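PDB 5GKD: AlyGC from Glaciecola chathamensis, which cleaves alginate by beta-elimination as a calcium-binding marine bacterial lyase of polysaccharide lyase family 6. Local coordinates for residues 276-281 / 396-401; 287-292 / 314-319; 322-327 / 362-367. All coordinates share one frame; numbering follows the deposited sequence.

Contact 1: residues 276-281 / 396-401; sequences YLEGLT and GLLYPE
Tyr276 lies across the backbone and side chains of Leu397 and Leu398, where a segment after the last coils of the N-terminal parallel beta-helix folds back against its outer wall. The tight part is the phenol. Leu397 CD2 sits over one ring face, 3.7 Å from the centroid of the Tyr276 ring and 17° off its normal, a CH-pi contact. At the end of the ring, Leu398 N gives a nearly straight hydrogen bond to Tyr276 OH (3.0 Å, 160°), and that hydroxyl donates its own proton to Glu278 OE1 at 2.8 Å, reaching the carboxylate from above its plane. Leu398 CB is also close, 3.2 Å from Tyr276 OH. With CG anti to the backbone N (chi1 179°), the Tyr276 ring is carried out from strand 271-278 to the 396-401 segment. Val251 and Phe253 of the preceding coil pack against Leu397 as well.

The looser, partly exposed side belongs to Glu278 and the tip of Leu398. Here the extended Glu278 chain crosses the leucine at about a right angle, and Glu278 OE2 approaches Leu398 CD1 no nearer than 3.9 Å; the same oxygen forms a salt bridge with Arg392 of the neighbouring hairpin strand. The hydroxyl thus bridges a backbone amide and a carboxylate, which holds the phenol in place, while the arginine probably stabilises Glu278 in its charged form.

Contact 2: residues 287-292 / 314-319; sequences SGLTVM and NTLVNV
Gly288 and Val319 bring the backbones closest, with their CA atoms 5.8 Å apart, at one corner of the right-handed parallel beta-helix of this pectate-lyase-like fold. Segment 287-292 enters strand 289-292 on one wall, while 314-319 leaves strand 310-317 on another wall, one coil further along the chain. The two strands share no hydrogen bond. They belong to different sheets: Leu289 and Val291 pair with Gln323 of the next coil and Gly288 and Thr290 with Ile263 of the previous one, so what crosses between 287-292 and 314-319 is apolar and points into the core of the coil.

Asn318, with positive phi and psi (47° and 45°), turns the chain after strand 310-317, and Val319 follows with its side chain directed at the opposite segment. One methyl, Val319 CG1, lies anti to the backbone N (chi1 171°) and reaches the main chain of Gly288, which has no side chain in the way. Beside this, Leu316 and Leu289 face each other across the interior. The meeting is between a methyl of the first and the root of the second, Leu316 CD2 lying 4.0 Å from Leu289 CB. Ile322, later in the coil of Leu316, packs on it, and Met341 of the coil after that packs on Leu289. All four touching residues are buried. The closest approach is at the glycine, where Val319 CG1 stands 3.6 Å from Gly288 CA.

Contact 3: residues 322-327 / 362-367; sequences IQFAAG and SGIKFK
An edge-to-face aromatic pair, Phe324 with Phe366, fills the interior between two walls near the C-terminal end of the first of the two beta-helical domains. The edge of Phe366 is directed at the face of Phe324; the centroids of the two rings are 5.4 Å apart and their planes stand at 77°. The nearest carbons are Phe324 CZ and Phe366 CE2, at 3.7 Å, and the meeting is off-centre, with Phe366 CZ over the rim of the Phe324 ring rather than its middle. Seen from Phe366, Phe324 CZ lies at the ring edge, near its plane. The two side chains come from opposite directions; CG anti to the carbonyl carbon (chi1 -59°) carries the Phe324 ring to where the edge of Phe366 meets its face.

In the right-handed parallel beta-helix, side chains directed inward from different walls pack together in the interior, and here the two walls each supply a ring. Phe324 lies at a corner of the chain, which turns at 324 and 325, whereas Ile364 and Phe366 are alternate residues of strand 364-372, both facing inward, with Lys365 between them turned out to the surface. Ile364 supplies a second point of contact, its CD1 methyl 3.7 Å from Phe324 CD1, the two side chains crossing at a slant. The other branch of the isoleucine serves its neighbour: Ile364 CG2 lies 3.6 Å above the plane of the Phe366 ring, near its rim. Val291, Met341 and Ile355 from adjoining strands also pack on Phe324, and the Phe383 ring meets that of Phe366.

Contacts 2 and 3 are buried and apolar, joining different walls across the interior of the beta-helix; contact 1 lies on its outer side, is only partly buried, and adds one hydrogen bond between its segments and another within one. Aliphatic groups and a glycine meet in contact 2, aromatic rings in contact 3. Backbone pairing links them in sequence: Leu277 of contact 1 probably hydrogen-bonds to Thr315 and Val317 of contact 2, while Leu289 and Val291 of contact 2 probably do so with Gln323 of contact 3. Contacts 1 and 3 do not touch. Strand 271-278 sends Tyr276 to the outer side and Leu277 toward Gly288, while its neighbour 310-317 sends Leu316 into the core.

Contact 1: residues 276-281 / 396-401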
loop_
_atom_site.group_PDB
_atom_site.type_symbol
_atom_site.label_atom_id
_atom_site.label_comp_id
_atom_site.label_asym_id
_atom_site.label_seq_id
_atom_site.Cartn_x
_atom_site.Cartn_y
_atom_site.Cartn_z
ATOM N N TYR A 276 -8.298 -37.496 -22.967
ATOM C CA TYR A 276 -7.595 -37.076 -24.170
ATOM C C TYR A 276 -6.839 -35.783 -23.900
ATOM O O TYR A 276 -7.440 -34.794 -23.466
ATOM C CB TYR A 276 -8.585 -36.891 -25.325
ATOM C CG TYR A 276 -7.962 -36.441 -26.622
ATOM C CD1 TYR A 276 -7.716 -35.092 -26.876
ATOM C CD2 TYR A 276 -7.625 -37.364 -27.595
ATOM C CE1 TYR A 276 -7.161 -34.689 -28.064
ATOM C CE2 TYR A 276 -7.069 -36.975 -28.779
ATOM C CZ TYR A 276 -6.837 -35.642 -29.012
ATOM O OH TYR A 276 -6.298 -35.273 -30.202
ATOM N N LEU A 277 -5.537 -35.785 -24.195
ATOM C CA LEU A 277 -4.612 -34.708 -23.846
ATOM C C LEU A 277 -3.763 -34.360 -25.066
ATOM O O LEU A 277 -3.067 -35.222 -25.610
ATOM C CB LEU A 277 -3.711 -35.116 -22.668
ATOM C CG LEU A 277 -4.350 -35.459 -21.313
ATOM C CD1 LEU A 277 -4.908 -36.858 -21.260
ATOM C CD2 LEU A 277 -3.362 -35.269 -20.170
ATOM N N GLU A 278 -3.813 -33.100 -25.489
ATOM C CA GLU A 278 -3.157 -32.672 -26.714
ATOM C C GLU A 278 -2.510 -31.313 -26.526
ATOM O O GLU A 278 -3.128 -30.389 -26.004
ATOM C CB GLU A 278 -4.143 -32.592 -27.896
ATOM C CG GLU A 278 -3.497 -32.161 -29.193
ATOM C CD GLU A 278 -4.475 -32.096 -30.356
ATOM O OE1 GLU A 278 -5.619 -32.577 -30.217
ATOM O OE2 GLU A 278 -4.099 -31.559 -31.417
ATOM N N GLY A 279 -1.272 -31.200 -26.998
ATOM C CA GLY A 279 -0.580 -29.927 -27.121
ATOM C C GLY A 279 -0.316 -29.248 -25.800
ATOM O O GLY A 279 -0.422 -28.018 -25.710
ATOM N N LEU A 280 0.028 -30.018 -24.778
ATOM C CA LEU A 280 0.258 -29.521 -23.429
ATOM C C LEU A 280 1.747 -29.329 -23.203
ATOM O O LEU A 280 2.532 -30.260 -23.403
ATOM C CB LEU A 280 -0.296 -30.500 -22.397
ATOM C CG LEU A 280 -1.771 -30.839 -22.570
ATOM C CD1 LEU A 280 -2.200 -31.816 -21.490
ATOM C CD2 LEU A 280 -2.575 -29.550 -22.467
ATOM N N THR A 281 2.133 -28.136 -22.769
ATOM C CA THR A 281 3.537 -27.780 -22.696
ATOM C C THR A 281 4.073 -27.703 -21.279
ATOM O O THR A 281 5.251 -27.402 -21.108
ATOM C CB THR A 281 3.780 -26.433 -23.381
ATOM O OG1 THR A 281 3.178 -25.412 -22.589
ATOM C CG2 THR A 281 3.147 -26.413 -24.730
ATOM N N GLY A 396 -13.508 -33.964 -33.240
ATOM C CA GLY A 396 -12.369 -33.107 -32.990
ATOM C C GLY A 396 -11.142 -33.773 -32.397
ATOM O O GLY A 396 -10.168 -33.073 -32.107
ATOM N N LEU A 397 -11.142 -35.089 -32.206
ATOM C CA LEU A 397 -10.036 -35.757 -31.541
ATOM C C LEU A 397 -9.222 -36.610 -32.511
ATOM O O LEU A 397 -9.755 -37.174 -33.472
ATOM C CB LEU A 397 -10.540 -36.630 -30.396
ATOM C CG LEU A 397 -11.437 -35.980 -29.343
ATOM C CD1 LEU A 397 -11.805 -37.005 -28.294
ATOM C CD2 LEU A 397 -10.757 -34.778 -28.718
ATOM N N LEU A 398 -7.924 -36.722 -32.217
ATOM C CA LEU A 398 -7.003 -37.518 -33.017
ATOM C C LEU A 398 -7.048 -38.988 -32.622
ATOM O O LEU A 398 -7.042 -39.325 -31.434
ATOM C CB LEU A 398 -5.574 -36.995 -32.852
ATOM C CG LEU A 398 -5.273 -35.631 -33.459
ATOM C CD1 LEU A 398 -3.918 -35.137 -32.979
ATOM C CD2 LEU A 398 -5.309 -35.728 -34.973
ATOM N N TYR A 399 -7.064 -39.861 -33.626
ATOM C CA TYR A 399 -7.025 -41.306 -33.458
ATOM C C TYR A 399 -6.031 -41.931 -34.425
ATOM O O TYR A 399 -5.839 -41.430 -35.536
ATOM C CB TYR A 399 -8.409 -41.927 -33.694
ATOM C CG TYR A 399 -9.428 -41.527 -32.663
ATOM C CD1 TYR A 399 -10.181 -40.366 -32.813
ATOM C CD2 TYR A 399 -9.645 -42.309 -31.543
ATOM C CE1 TYR A 399 -11.125 -39.995 -31.871
ATOM C CE2 TYR A 399 -10.571 -41.948 -30.598
ATOM C CZ TYR A 399 -11.309 -40.790 -30.759
ATOM O OH TYR A 399 -12.230 -40.455 -29.797
ATOM N N PRO A 400 -5.386 -43.028 -34.034
ATOM C CA PRO A 400 -4.603 -43.809 -35.000
ATOM C C PRO A 400 -5.449 -44.173 -36.214
ATOM O O PRO A 400 -6.627 -44.511 -36.091
ATOM C CB PRO A 400 -4.206 -45.064 -34.212
ATOM C CG PRO A 400 -4.362 -44.703 -32.768
ATOM C CD PRO A 400 -5.488 -43.703 -32.726
ATOM N N GLU A 401 -4.839 -44.084 -37.400
ATOM C CA GLU A 401 -5.504 -44.555 -38.613
ATOM C C GLU A 401 -5.880 -46.024 -38.502
ATOM O O GLU A 401 -6.944 -46.437 -38.969
ATOM C CB GLU A 401 -4.614 -44.349 -39.838
ATOM C CG GLU A 401 -4.260 -42.908 -40.108
ATOM C CD GLU A 401 -3.933 -42.613 -41.544
ATOM O OE1 GLU A 401 -3.305 -43.453 -42.224
ATOM O OE2 GLU A 401 -4.271 -41.504 -41.999
#

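Contact 2: residues 287-292 / 314-319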
loop_
_atom_site.group_PDB
_atom_site.type_symbol
_atom_site.label_atom_id
_atom_site.label_comp_id
_atom_site.label_asym_id
_atom_site.label_seq_id
_atom_site.Cartn_x
_atom_site.Cartn_y
_atom_site.Cartn_z
ATOM N N SER A 287 2.672 -30.579 -15.511
ATOM C CA SER A 287 2.861 -31.468 -16.650
ATOM C C SER A 287 1.521 -31.947 -17.216
ATOM O O SER A 287 0.478 -31.897 -16.558
ATOM C CB SER A 287 3.700 -32.684 -16.255
ATOM O OG SER A 287 4.973 -32.289 -15.771
ATOM N N GLY A 288 1.573 -32.436 -18.456
ATOM C CA GLY A 288 0.410 -33.087 -19.039
ATOM C C GLY A 288 -0.058 -34.274 -18.222
ATOM O O GLY A 288 -1.255 -34.489 -18.050
ATOM N N LEU A 289 0.878 -35.062 -17.702
ATOM C CA LEU A 289 0.530 -36.149 -16.803
ATOM C C LEU A 289 1.573 -36.188 -15.701
ATOM O O LEU A 289 2.770 -36.232 -15.990
ATOM C CB LEU A 289 0.485 -37.490 -17.538
ATOM C CG LEU A 289 -0.496 -38.610 -17.147
ATOM C CD1 LEU A 289 0.079 -40.008 -17.497
ATOM C CD2 LEU A 289 -1.031 -38.539 -15.721
ATOM N N THR A 290 1.122 -36.188 -14.451
ATOM C CA THR A 290 2.014 -36.119 -13.305
ATOM C C THR A 290 1.597 -37.144 -12.267
ATOM O O THR A 290 0.450 -37.127 -11.818
ATOM C CB THR A 290 1.988 -34.724 -12.656
ATOM O OG1 THR A 290 2.281 -33.729 -13.640
ATOM C CG2 THR A 290 3.001 -34.647 -11.528
ATOM N N VAL A 291 2.531 -37.990 -11.850
ATOM C CA VAL A 291 2.325 -38.881 -10.722
ATOM C C VAL A 291 3.336 -38.474 -9.659
ATOM O O VAL A 291 4.547 -38.665 -9.831
ATOM C CB VAL A 291 2.472 -40.359 -11.103
ATOM C CG1 VAL A 291 2.042 -41.240 -9.941
ATOM C CG2 VAL A 291 1.633 -40.679 -12.336
ATOM N N MET A 292 2.848 -37.906 -8.566
ATOM C CA MET A 292 3.720 -37.279 -7.586
ATOM C C MET A 292 4.295 -38.280 -6.590
ATOM O O MET A 292 3.720 -39.339 -6.323
ATOM C CB MET A 292 2.971 -36.193 -6.818
ATOM C CG MET A 292 2.959 -34.843 -7.502
ATOM S SD MET A 292 2.459 -33.503 -6.396
ATOM C CE MET A 292 3.875 -33.415 -5.292
ATOM N N ASN A 314 -5.760 -43.593 -21.842
ATOM C CA ASN A 314 -5.600 -42.186 -22.144
ATOM C C ASN A 314 -4.787 -41.992 -23.421
ATOM O O ASN A 314 -3.904 -42.785 -23.759
ATOM C CB ASN A 314 -4.943 -41.478 -20.959
ATOM C CG ASN A 314 -5.718 -41.695 -19.686
ATOM O OD1 ASN A 314 -6.823 -41.167 -19.523
ATOM N ND2 ASN A 314 -5.186 -42.525 -18.804
ATOM N N THR A 315 -5.102 -40.928 -24.137
ATOM C CA THR A 315 -4.382 -40.556 -25.344
ATOM C C THR A 315 -3.599 -39.288 -25.065
ATOM O O THR A 315 -4.155 -38.311 -24.561
ATOM C CB THR A 315 -5.336 -40.338 -26.513
ATOM O OG1 THR A 315 -5.900 -41.592 -26.894
ATOM C CG2 THR A 315 -4.587 -39.706 -27.687
ATOM N N LEU A 316 -2.312 -39.300 -25.378
ATOM C CA LEU A 316 -1.453 -38.153 -25.120
ATOM C C LEU A 316 -0.727 -37.812 -26.411
ATOM O O LEU A 316 0.190 -38.533 -26.819
ATOM C CB LEU A 316 -0.476 -38.441 -23.978
ATOM C CG LEU A 316 -1.129 -38.693 -22.612
ATOM C CD1 LEU A 316 -1.387 -40.152 -22.364
ATOM C CD2 LEU A 316 -0.292 -38.109 -21.458
ATOM N N VAL A 317 -1.136 -36.718 -27.049
ATOM C CA VAL A 317 -0.560 -36.273 -28.312
ATOM C C VAL A 317 0.232 -35.002 -28.062
ATOM O O VAL A 317 -0.320 -34.009 -27.566
ATOM C CB VAL A 317 -1.641 -36.023 -29.371
ATOM C CG1 VAL A 317 -1.005 -35.611 -30.680
ATOM C CG2 VAL A 317 -2.489 -37.230 -29.556
ATOM N N ASN A 318 1.512 -35.020 -28.440
ATOM C CA ASN A 318 2.417 -33.880 -28.262
ATOM C C ASN A 318 2.304 -33.297 -26.853
ATOM O O ASN A 318 2.195 -32.086 -26.658
ATOM C CB ASN A 318 2.172 -32.812 -29.327
ATOM C CG ASN A 318 2.483 -33.315 -30.732
ATOM O OD1 ASN A 318 3.227 -34.271 -30.897
ATOM N ND2 ASN A 318 1.911 -32.679 -31.741
ATOM N N VAL A 319 2.291 -34.178 -25.858
ATOM C CA VAL A 319 2.351 -33.774 -24.461
ATOM C C VAL A 319 3.828 -33.767 -24.106
ATOM O O VAL A 319 4.495 -34.799 -24.175
ATOM C CB VAL A 319 1.533 -34.712 -23.565
ATOM C CG1 VAL A 319 1.775 -34.416 -22.097
ATOM C CG2 VAL A 319 0.047 -34.552 -23.884
#

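Contact 3: residues 322-327 / 362-367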
loop_
_atom_site.group_PDB
_atom_site.type_symbol
_atom_site.label_atom_id
_atom_site.label_comp_id
_atom_site.label_asym_id
_atom_site.label_seq_id
_atom_site.Cartn_x
_atom_site.Cartn_y
_atom_site.Cartn_z
ATOM N N ILE A 322 5.592 -35.985 -19.308
ATOM C CA ILE A 322 4.929 -36.974 -18.475
ATOM C C ILE A 322 5.907 -37.285 -17.358
ATOM O O ILE A 322 6.977 -37.847 -17.612
ATOM C CB ILE A 322 4.576 -38.254 -19.249
ATOM C CG1 ILE A 322 3.547 -37.988 -20.350
ATOM C CG2 ILE A 322 4.090 -39.329 -18.294
ATOM C CD1 ILE A 322 3.332 -39.211 -21.247
ATOM N N GLN A 323 5.561 -36.942 -16.122
ATOM C CA GLN A 323 6.535 -36.971 -15.042
ATOM C C GLN A 323 6.067 -37.897 -13.931
ATOM O O GLN A 323 4.983 -37.713 -13.368
ATOM C CB GLN A 323 6.814 -35.554 -14.549
ATOM C CG GLN A 323 7.363 -34.690 -15.679
ATOM C CD GLN A 323 8.155 -33.464 -15.213
ATOM O OE1 GLN A 323 8.076 -33.052 -14.061
ATOM N NE2 GLN A 323 8.925 -32.883 -16.124
ATOM N N PHE A 324 6.886 -38.901 -13.627
ATOM C CA PHE A 324 6.601 -39.864 -12.578
ATOM C C PHE A 324 7.492 -39.573 -11.383
ATOM O O PHE A 324 8.651 -39.178 -11.540
ATOM C CB PHE A 324 6.830 -41.300 -13.064
ATOM C CG PHE A 324 5.985 -41.693 -14.246
ATOM C CD1 PHE A 324 4.619 -41.884 -14.109
ATOM C CD2 PHE A 324 6.558 -41.928 -15.474
ATOM C CE1 PHE A 324 3.845 -42.278 -15.195
ATOM C CE2 PHE A 324 5.787 -42.329 -16.558
ATOM C CZ PHE A 324 4.435 -42.501 -16.416
ATOM N N ALA A 325 6.942 -39.780 -10.189
ATOM C CA ALA A 325 7.601 -39.432 -8.933
ATOM C C ALA A 325 7.984 -37.952 -8.876
ATOM O O ALA A 325 8.955 -37.573 -8.220
ATOM C CB ALA A 325 8.816 -40.324 -8.693
ATOM N N ALA A 326 7.213 -37.100 -9.544
ATOM C CA ALA A 326 7.487 -35.666 -9.539
ATOM C C ALA A 326 7.403 -35.086 -8.129
ATOM O O ALA A 326 6.579 -35.492 -7.316
ATOM C CB ALA A 326 6.505 -34.943 -10.460
ATOM N N GLY A 327 8.268 -34.127 -7.845
ATOM C CA GLY A 327 8.374 -33.590 -6.509
ATOM C C GLY A 327 9.270 -34.377 -5.581
ATOM O O GLY A 327 9.360 -34.033 -4.395
ATOM N N SER A 362 9.362 -48.445 -9.864
ATOM C CA SER A 362 9.029 -49.856 -9.943
ATOM C C SER A 362 7.700 -50.172 -9.283
ATOM O O SER A 362 7.205 -51.289 -9.442
ATOM C CB SER A 362 10.142 -50.701 -9.317
ATOM O OG SER A 362 10.076 -50.676 -7.907
ATOM N N GLY A 363 7.106 -49.223 -8.562
ATOM C CA GLY A 363 5.777 -49.415 -8.024
ATOM C C GLY A 363 4.653 -49.090 -8.980
ATOM O O GLY A 363 3.480 -49.155 -8.606
ATOM N N ILE A 364 4.979 -48.709 -10.206
ATOM C CA ILE A 364 4.011 -48.573 -11.285
ATOM C C ILE A 364 4.293 -49.682 -12.292
ATOM O O ILE A 364 5.381 -49.728 -12.874
ATOM C CB ILE A 364 4.109 -47.205 -11.977
ATOM C CG1 ILE A 364 4.007 -46.037 -10.994
ATOM C CG2 ILE A 364 3.060 -47.091 -13.061
ATOM C CD1 ILE A 364 4.225 -44.699 -11.677
ATOM N N LYS A 365 3.314 -50.541 -12.549
ATOM C CA LYS A 365 3.484 -51.565 -13.567
ATOM C C LYS A 365 2.871 -51.084 -14.872
ATOM O O LYS A 365 1.699 -50.693 -14.922
ATOM C CB LYS A 365 2.898 -52.919 -13.152
ATOM C CG LYS A 365 3.864 -54.082 -13.556
ATOM C CD LYS A 365 3.156 -55.300 -14.152
ATOM C CE LYS A 365 4.031 -56.034 -15.210
ATOM N NZ LYS A 365 5.379 -56.552 -14.774
ATOM N N PHE A 366 3.679 -51.095 -15.913
ATOM C CA PHE A 366 3.296 -50.644 -17.238
ATOM C C PHE A 366 2.997 -51.864 -18.100
ATOM O O PHE A 366 3.769 -52.821 -18.104
ATOM C CB PHE A 366 4.420 -49.811 -17.862
ATOM C CG PHE A 366 4.791 -48.577 -17.073
ATOM C CD1 PHE A 366 5.693 -48.648 -16.030
ATOM C CD2 PHE A 366 4.229 -47.344 -17.385
ATOM C CE1 PHE A 366 6.036 -47.512 -15.307
ATOM C CE2 PHE A 366 4.561 -46.209 -16.663
ATOM C CZ PHE A 366 5.467 -46.287 -15.628
ATOM N N LYS A 367 1.894 -51.815 -18.836
ATOM C CA LYS A 367 1.500 -52.915 -19.701
ATOM C C LYS A 367 0.739 -52.373 -20.901
ATOM O O LYS A 367 -0.124 -51.510 -20.751
ATOM C CB LYS A 367 0.619 -53.906 -18.952
ATOM C CG LYS A 367 1.184 -55.270 -18.872
ATOM C CD LYS A 367 0.492 -56.041 -17.779
ATOM C CE LYS A 367 0.833 -57.528 -17.909
ATOM N NZ LYS A 367 2.300 -57.825 -18.003
#